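Local coordinates for protein phosphoribosylformylglycinamidine synthase 2 (Thermus thermophilus, PDB 3VIU) that belongs to the PurM-like (AIR synthase related) family, carries two copies of its two-domain unit in one chain, and holds ADP and a magnesium ion, at residues P196-G201 with G315-L320; A146-A151 with S304-V309. One frame throughout, in Å; residues are numbered along the deposited sequence.

Contact 1 (P196-G201 with G315-L320); sequences PIYYAG and GKEKAL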
ATOM      1  N   PRO A 196       3.555  30.693  15.828  1.00 23.56           N
ATOM      2  CA  PRO A 196       4.888  30.506  15.257  1.00 23.04           C
ATOM      3  C   PRO A 196       4.911  29.070  14.717  1.00 23.53           C
ATOM      4  O   PRO A 196       4.114  28.234  15.147  1.00 22.58           O
ATOM      5  CB  PRO A 196       5.798  30.688  16.461  1.00 22.60           C
ATOM      6  CG  PRO A 196       4.980  30.107  17.569  1.00 22.56           C
ATOM      7  CD  PRO A 196       3.612  30.704  17.299  1.00 22.74           C
ATOM      8  N   ILE A 197       5.800  28.785  13.774  1.00 23.37           N
ATOM      9  CA  ILE A 197       5.899  27.440  13.207  1.00 24.10           C
ATOM     10  C   ILE A 197       7.287  26.879  13.519  1.00 24.41           C
ATOM     11  O   ILE A 197       8.303  27.451  13.109  1.00 22.06           O
ATOM     12  CB  ILE A 197       5.730  27.454  11.672  1.00 24.75           C
ATOM     13  CG1 ILE A 197       4.544  28.337  11.274  1.00 25.37           C
ATOM     14  CG2 ILE A 197       5.560  26.039  11.167  1.00 23.56           C
ATOM     15  CD1 ILE A 197       3.247  27.930  11.891  1.00 28.38           C
ATOM     16  N   TYR A 198       7.332  25.760  14.236  1.00 23.56           N
ATOM     17  CA  TYR A 198       8.611  25.160  14.592  1.00 22.81           C
ATOM     18  C   TYR A 198       9.134  24.133  13.595  1.00 22.07           C
ATOM     19  O   TYR A 198       8.372  23.483  12.876  1.00 22.53           O
ATOM     20  CB  TYR A 198       8.536  24.540  15.987  1.00 22.44           C
ATOM     21  CG  TYR A 198       8.607  25.553  17.106  1.00 23.94           C
ATOM     22  CD1 TYR A 198       7.615  26.522  17.265  1.00 25.60           C
ATOM     23  CD2 TYR A 198       9.654  25.530  18.022  1.00 25.49           C
ATOM     24  CE1 TYR A 198       7.664  27.439  18.311  1.00 25.75           C
ATOM     25  CE2 TYR A 198       9.714  26.441  19.072  1.00 27.17           C
ATOM     26  CZ  TYR A 198       8.716  27.391  19.214  1.00 27.38           C
ATOM     27  OH  TYR A 198       8.770  28.284  20.264  1.00 27.67           O
ATOM     28  N   TYR A 199      10.457  24.012  13.575  1.00 21.74           N
ATOM     29  CA  TYR A 199      11.189  23.106  12.703  1.00 20.81           C
ATOM     30  C   TYR A 199      12.016  22.206  13.607  1.00 21.95           C
ATOM     31  O   TYR A 199      12.727  22.699  14.485  1.00 22.80           O
ATOM     32  CB  TYR A 199      12.110  23.929  11.794  1.00 20.43           C
ATOM     33  CG  TYR A 199      13.164  23.172  11.007  1.00 17.94           C
ATOM     34  CD1 TYR A 199      14.126  22.389  11.642  1.00 17.99           C
ATOM     35  CD2 TYR A 199      13.239  23.302   9.622  1.00 18.61           C
ATOM     36  CE1 TYR A 199      15.140  21.758  10.912  1.00 20.03           C
ATOM     37  CE2 TYR A 199      14.240  22.679   8.886  1.00 18.33           C
ATOM     38  CZ  TYR A 199      15.188  21.910   9.531  1.00 20.79           C
ATOM     39  OH  TYR A 199      16.186  21.303   8.791  1.00 21.57           O
ATOM     40  N   ALA A 200      11.924  20.897  13.388  1.00 20.14           N
ATOM     41  CA  ALA A 200      12.679  19.931  14.178  1.00 19.39           C
ATOM     42  C   ALA A 200      13.201  18.796  13.308  1.00 17.58           C
ATOM     43  O   ALA A 200      12.616  18.480  12.280  1.00 17.30           O
ATOM     44  CB  ALA A 200      11.811  19.375  15.280  1.00 19.73           C
ATOM     45  N   GLY A 201      14.301  18.186  13.731  1.00 17.51           N
ATOM     46  CA  GLY A 201      14.884  17.093  12.970  1.00 19.11           C
ATOM     47  C   GLY A 201      16.235  17.439  12.368  1.00 19.24           C
ATOM     48  O   GLY A 201      16.938  18.303  12.872  1.00 19.23           O
ATOM     49  N   GLY A 315       0.385  29.468  23.932  1.00 30.13           N
ATOM     50  CA  GLY A 315       0.873  29.290  25.288  1.00 29.83           C
ATOM     51  C   GLY A 315       1.619  28.004  25.591  1.00 29.64           C
ATOM     52  O   GLY A 315       2.061  27.796  26.722  1.00 30.75           O
ATOM     53  N   LYS A 316       1.774  27.140  24.598  1.00 28.24           N
ATOM     54  CA  LYS A 316       2.478  25.885  24.826  1.00 29.24           C
ATOM     55  C   LYS A 316       3.809  25.793  24.089  1.00 27.76           C
ATOM     56  O   LYS A 316       4.382  24.711  23.971  1.00 27.37           O
ATOM     57  CB  LYS A 316       1.578  24.707  24.437  1.00 30.67           C
ATOM     58  CG  LYS A 316       0.369  24.545  25.348  1.00 33.98           C
ATOM     59  CD  LYS A 316      -0.554  23.432  24.877  1.00 38.26           C
ATOM     60  CE  LYS A 316      -1.606  23.098  25.933  1.00 39.13           C
ATOM     61  NZ  LYS A 316      -2.435  24.287  26.270  1.00 40.29           N
ATOM     62  N   GLU A 317       4.306  26.926  23.602  1.00 27.13           N
ATOM     63  CA  GLU A 317       5.574  26.936  22.881  1.00 26.58           C
ATOM     64  C   GLU A 317       6.654  26.300  23.737  1.00 26.95           C
ATOM     65  O   GLU A 317       7.320  25.360  23.312  1.00 27.13           O
ATOM     66  CB  GLU A 317       6.009  28.357  22.523  1.00 25.43           C
ATOM     67  CG  GLU A 317       5.021  29.144  21.701  1.00 25.76           C
ATOM     68  CD  GLU A 317       3.809  29.566  22.503  1.00 28.76           C
ATOM     69  OE1 GLU A 317       3.896  29.605  23.752  1.00 29.07           O
ATOM     70  OE2 GLU A 317       2.769  29.873  21.885  1.00 30.75           O
ATOM     71  N   LYS A 318       6.827  26.818  24.947  1.00 27.41           N
ATOM     72  CA  LYS A 318       7.842  26.285  25.840  1.00 29.28           C
ATOM     73  C   LYS A 318       7.698  24.779  26.001  1.00 28.06           C
ATOM     74  O   LYS A 318       8.670  24.039  25.854  1.00 27.63           O
ATOM     75  CB  LYS A 318       7.766  26.971  27.205  1.00 31.86           C
ATOM     76  CG  LYS A 318       8.861  27.993  27.413  1.00 36.54           C
ATOM     77  CD  LYS A 318      10.246  27.344  27.306  1.00 41.34           C
ATOM     78  CE  LYS A 318      10.487  26.328  28.429  1.00 41.94           C
ATOM     79  NZ  LYS A 318      11.834  25.685  28.359  1.00 41.32           N
ATOM     80  N   ALA A 319       6.479  24.333  26.293  1.00 27.48           N
ATOM     81  CA  ALA A 319       6.196  22.913  26.474  1.00 26.02           C
ATOM     82  C   ALA A 319       6.719  22.103  25.292  1.00 25.60           C
ATOM     83  O   ALA A 319       7.369  21.072  25.474  1.00 24.53           O
ATOM     84  CB  ALA A 319       4.692  22.698  26.634  1.00 23.29           C
ATOM     85  N   LEU A 320       6.430  22.580  24.083  1.00 25.63           N
ATOM     86  CA  LEU A 320       6.862  21.906  22.865  1.00 25.68           C
ATOM     87  C   LEU A 320       8.377  21.780  22.846  1.00 25.78           C
ATOM     88  O   LEU A 320       8.919  20.725  22.515  1.00 26.68           O
ATOM     89  CB  LEU A 320       6.393  22.677  21.618  1.00 22.80           C
ATOM     90  CG  LEU A 320       6.821  22.128  20.247  1.00 20.98           C
ATOM     91  CD1 LEU A 320       6.257  20.728  20.062  1.00 18.34           C
ATOM     92  CD2 LEU A 320       6.337  23.047  19.130  1.00 18.90           C
TER
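E317, at the first turn of helix 317-326, lays its aliphatic stem against P196 and Y198 on the strand. Ahead of the helix, the backbone N-H of G315 is given to OE2 of E317, 3.2 Å from the G315 N and met on the syn side of the carboxylate. K316 follows at the N-cap position, and its carbonyl O takes the backbone N-H of L320, with O and N 3.0 Å apart. From E317 itself the CB comes to 3.6 Å from the OH of Y198, approaching the ring obliquely, while its CG lies 4.2 Å from CG of the P196 ring. The two side chains, Y198 and E317, cross at about a right angle, and the bend of the glutamate chain at chi2 (72°) carries the carboxylate off to partners of its own, OE2 also forming a salt bridge with R195, the residue just before the strand. One turn on, L320 reaches the tyrosine in another way: with CG anti to the backbone N (chi1 177°), it sets CD2 over one face of the Y198 ring, a CH-pi contact of 4.3 Å from CD2 to the centroid, displaced toward the rim, where CG of Y198 is 3.9 Å from that CD2. The hydroxyl of Y198 is hydrogen-bonded to E321, the next residue of the helix. The helix packs on strand 196-201, which lies between strands 307-312 and 331-338 in a mixed sheet; P312, C331 and P333 of those strands also touch Y198, and P312 touches L320 too.

Contact 2 (A146-A151 with S304-V309); sequences AFYGNA and SQERMV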
ATOM      1  N   ALA A 146      14.830  -3.114   5.309  1.00 20.95           N
ATOM      2  CA  ALA A 146      15.205  -3.720   6.585  1.00 23.42           C
ATOM      3  C   ALA A 146      16.028  -2.740   7.416  1.00 23.38           C
ATOM      4  O   ALA A 146      15.854  -2.642   8.633  1.00 24.47           O
ATOM      5  CB  ALA A 146      16.011  -5.008   6.346  1.00 21.91           C
ATOM      6  N   PHE A 147      16.924  -2.020   6.751  1.00 22.27           N
ATOM      7  CA  PHE A 147      17.776  -1.054   7.428  1.00 22.64           C
ATOM      8  C   PHE A 147      17.000   0.014   8.182  1.00 21.72           C
ATOM      9  O   PHE A 147      17.234   0.240   9.365  1.00 23.69           O
ATOM     10  CB  PHE A 147      18.714  -0.374   6.428  1.00 23.50           C
ATOM     11  CG  PHE A 147      19.297   0.920   6.928  1.00 24.20           C
ATOM     12  CD1 PHE A 147      18.939   2.133   6.340  1.00 23.84           C
ATOM     13  CD2 PHE A 147      20.193   0.932   7.998  1.00 25.55           C
ATOM     14  CE1 PHE A 147      19.465   3.344   6.805  1.00 22.31           C
ATOM     15  CE2 PHE A 147      20.725   2.137   8.474  1.00 24.81           C
ATOM     16  CZ  PHE A 147      20.360   3.344   7.873  1.00 22.32           C
ATOM     17  N   TYR A 148      16.071   0.673   7.506  1.00 20.23           N
ATOM     18  CA  TYR A 148      15.319   1.726   8.161  1.00 19.61           C
ATOM     19  C   TYR A 148      14.367   1.205   9.221  1.00 18.43           C
ATOM     20  O   TYR A 148      14.382   1.670  10.358  1.00 16.70           O
ATOM     21  CB  TYR A 148      14.549   2.549   7.127  1.00 17.77           C
ATOM     22  CG  TYR A 148      14.315   3.962   7.586  1.00 16.57           C
ATOM     23  CD1 TYR A 148      13.319   4.258   8.507  1.00 17.17           C
ATOM     24  CD2 TYR A 148      15.143   4.997   7.153  1.00 16.03           C
ATOM     25  CE1 TYR A 148      13.154   5.558   8.991  1.00 18.79           C
ATOM     26  CE2 TYR A 148      14.989   6.290   7.629  1.00 17.28           C
ATOM     27  CZ  TYR A 148      13.996   6.562   8.547  1.00 16.89           C
ATOM     28  OH  TYR A 148      13.857   7.831   9.036  1.00 19.74           O
ATOM     29  N   GLY A 149      13.548   0.236   8.836  1.00 19.28           N
ATOM     30  CA  GLY A 149      12.579  -0.339   9.752  1.00 19.55           C
ATOM     31  C   GLY A 149      13.168  -0.982  10.986  1.00 20.88           C
ATOM     32  O   GLY A 149      12.668  -0.777  12.089  1.00 21.89           O
ATOM     33  N   ASN A 150      14.222  -1.769  10.816  1.00 21.42           N
ATOM     34  CA  ASN A 150      14.844  -2.419  11.959  1.00 24.21           C
ATOM     35  C   ASN A 150      15.491  -1.400  12.883  1.00 24.66           C
ATOM     36  O   ASN A 150      15.501  -1.575  14.104  1.00 25.20           O
ATOM     37  CB  ASN A 150      15.884  -3.436  11.496  1.00 26.95           C
ATOM     38  CG  ASN A 150      15.250  -4.681  10.883  1.00 29.43           C
ATOM     39  OD1 ASN A 150      15.954  -5.565  10.399  1.00 31.19           O
ATOM     40  ND2 ASN A 150      13.917  -4.754  10.909  1.00 29.37           N
ATOM     41  N   ALA A 151      16.023  -0.329  12.303  1.00 23.26           N
ATOM     42  CA  ALA A 151      16.662   0.706  13.093  1.00 21.10           C
ATOM     43  C   ALA A 151      15.652   1.593  13.819  1.00 20.35           C
ATOM     44  O   ALA A 151      15.912   2.029  14.940  1.00 20.51           O
ATOM     45  CB  ALA A 151      17.561   1.555  12.215  1.00 19.37           C
ATOM     46  N   SER A 304      15.638  17.106   2.233  1.00 18.79           N
ATOM     47  CA  SER A 304      16.433  16.379   3.217  1.00 19.83           C
ATOM     48  C   SER A 304      15.500  15.575   4.109  1.00 19.31           C
ATOM     49  O   SER A 304      14.422  16.043   4.457  1.00 19.29           O
ATOM     50  CB  SER A 304      17.265  17.350   4.052  1.00 18.80           C
ATOM     51  OG  SER A 304      18.203  18.030   3.232  1.00 18.06           O
ATOM     52  N   GLN A 305      15.924  14.367   4.465  1.00 20.72           N
ATOM     53  CA  GLN A 305      15.133  13.461   5.292  1.00 23.44           C
ATOM     54  C   GLN A 305      15.003  13.876   6.751  1.00 23.43           C
ATOM     55  O   GLN A 305      15.708  14.769   7.229  1.00 22.99           O
ATOM     56  CB  GLN A 305      15.717  12.048   5.237  1.00 25.20           C
ATOM     57  CG  GLN A 305      15.835  11.461   3.843  1.00 28.39           C
ATOM     58  CD  GLN A 305      14.493  11.274   3.174  1.00 29.13           C
ATOM     59  OE1 GLN A 305      13.596  10.639   3.721  1.00 30.49           O
ATOM     60  NE2 GLN A 305      14.352  11.824   1.978  1.00 32.87           N
ATOM     61  N   GLU A 306      14.100  13.182   7.441  1.00 23.28           N
ATOM     62  CA  GLU A 306      13.784  13.397   8.853  1.00 24.57           C
ATOM     63  C   GLU A 306      13.643  14.845   9.310  1.00 24.90           C
ATOM     64  O   GLU A 306      14.280  15.269  10.277  1.00 25.93           O
ATOM     65  CB  GLU A 306      14.779  12.666   9.771  1.00 24.43           C
ATOM     66  CG  GLU A 306      16.092  12.283   9.143  1.00 28.42           C
ATOM     67  CD  GLU A 306      16.031  10.983   8.353  1.00 29.39           C
ATOM     68  OE1 GLU A 306      17.001  10.718   7.616  1.00 32.96           O
ATOM     69  OE2 GLU A 306      15.039  10.228   8.467  1.00 26.88           O
ATOM     70  N   ARG A 307      12.799  15.598   8.610  1.00 24.18           N
ATOM     71  CA  ARG A 307      12.528  16.987   8.967  1.00 24.50           C
ATOM     72  C   ARG A 307      11.038  17.073   9.284  1.00 25.56           C
ATOM     73  O   ARG A 307      10.218  16.415   8.637  1.00 22.73           O
ATOM     74  CB  ARG A 307      12.899  17.935   7.828  1.00 21.27           C
ATOM     75  CG  ARG A 307      14.390  18.196   7.713  1.00 19.87           C
ATOM     76  CD  ARG A 307      14.647  19.234   6.650  1.00 18.64           C
ATOM     77  NE  ARG A 307      14.093  18.815   5.367  1.00 17.20           N
ATOM     78  CZ  ARG A 307      13.952  19.616   4.315  1.00 16.46           C
ATOM     79  NH1 ARG A 307      14.325  20.888   4.388  1.00 13.20           N
ATOM     80  NH2 ARG A 307      13.429  19.142   3.193  1.00 14.06           N
HETATM   81  N   MSE A 308      10.693  17.885  10.277  1.00 27.94           N
HETATM   82  CA  MSE A 308       9.309  17.996  10.709  1.00 30.95           C
HETATM   83  C   MSE A 308       8.892  19.432  11.046  1.00 30.19           C
HETATM   84  O   MSE A 308       9.654  20.194  11.643  1.00 29.00           O
HETATM   85  CB  MSE A 308       9.116  17.105  11.945  1.00 37.03           C
HETATM   86  CG  MSE A 308       7.694  16.653  12.207  1.00 47.23           C
HETATM   87 SE   MSE A 308       7.169  15.201  11.017  1.00 63.85          SE
HETATM   88  CE  MSE A 308       7.521  13.689  12.187  1.00 57.45           C
ATOM     89  N   VAL A 309       7.669  19.785  10.664  1.00 28.91           N
ATOM     90  CA  VAL A 309       7.107  21.100  10.944  1.00 28.63           C
ATOM     91  C   VAL A 309       6.059  20.944  12.057  1.00 27.83           C
ATOM     92  O   VAL A 309       5.211  20.054  11.985  1.00 26.51           O
ATOM     93  CB  VAL A 309       6.418  21.686   9.687  1.00 29.98           C
ATOM     94  CG1 VAL A 309       5.581  22.891  10.058  1.00 30.80           C
ATOM     95  CG2 VAL A 309       7.469  22.085   8.664  1.00 30.65           C
TER
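Y148 and E306 bridge a wide gap between a helix and the lead-in to a strand, their CA atoms, the nearest pair of the two backbones, standing 11.8 Å apart. What crosses the gap is one hydrogen bond: the hydroxyl of Y148 donates to the carboxylate of E306, with OH and OE2 2.7 Å apart. The two side chains come from opposite directions. OE2 lies at the edge of the tyrosine ring and in its plane, and OH meets that oxygen nearly along its C-O axis; ring and carboxylate are turned only 19° from each other. On the helix side, CG of Y148 is anti to the backbone N (chi1 -152°), which sends the ring out from the helix, where V103 and L107 of helix 95-112 and P235 of helix 235-250 pack against it. E306 has a left-handed backbone conformation and a nearly eclipsed first torsion (chi1 20°), and its chain then bends at chi2 to present the carboxylate. The other oxygen, OE1, accepts the backbone N-H of D234, so both oxygens of this buried group have partners; R108 adds a long, weak ion pair to OE2. The E306 side chain stays about 14 Å from bound ADP, too far to be a ligand contact. Helix 132-152 belongs to the N-terminal domain of the first PurM-like unit and strand 307-312 to the C-terminal one, making this a polar tie across the interface between the paired domains of that fold.

The two contacts, their centres 21 Å apart, meet in the seven-stranded mixed sheet of the C-terminal domain in the first PurM-like unit, where strands 196-201 and 307-312 are antiparallel neighbours. They touch directly: A200 O lies 2.8 Å from M308 N, a probable backbone hydrogen bond, and CG2 of I197 packs on CG1 of V309. Along the chain the segments alternate, 146-151, 196-201, 304-309, then 315-320. Contact 1 stays within the C-terminal domain, joining its sheet to a helix. Beside strand 196-201, strand 307-312 serves both: E306, just before its start, reaches helix 132-152 of the N-terminal domain, while the chain beyond its far end enters the helix of contact 1.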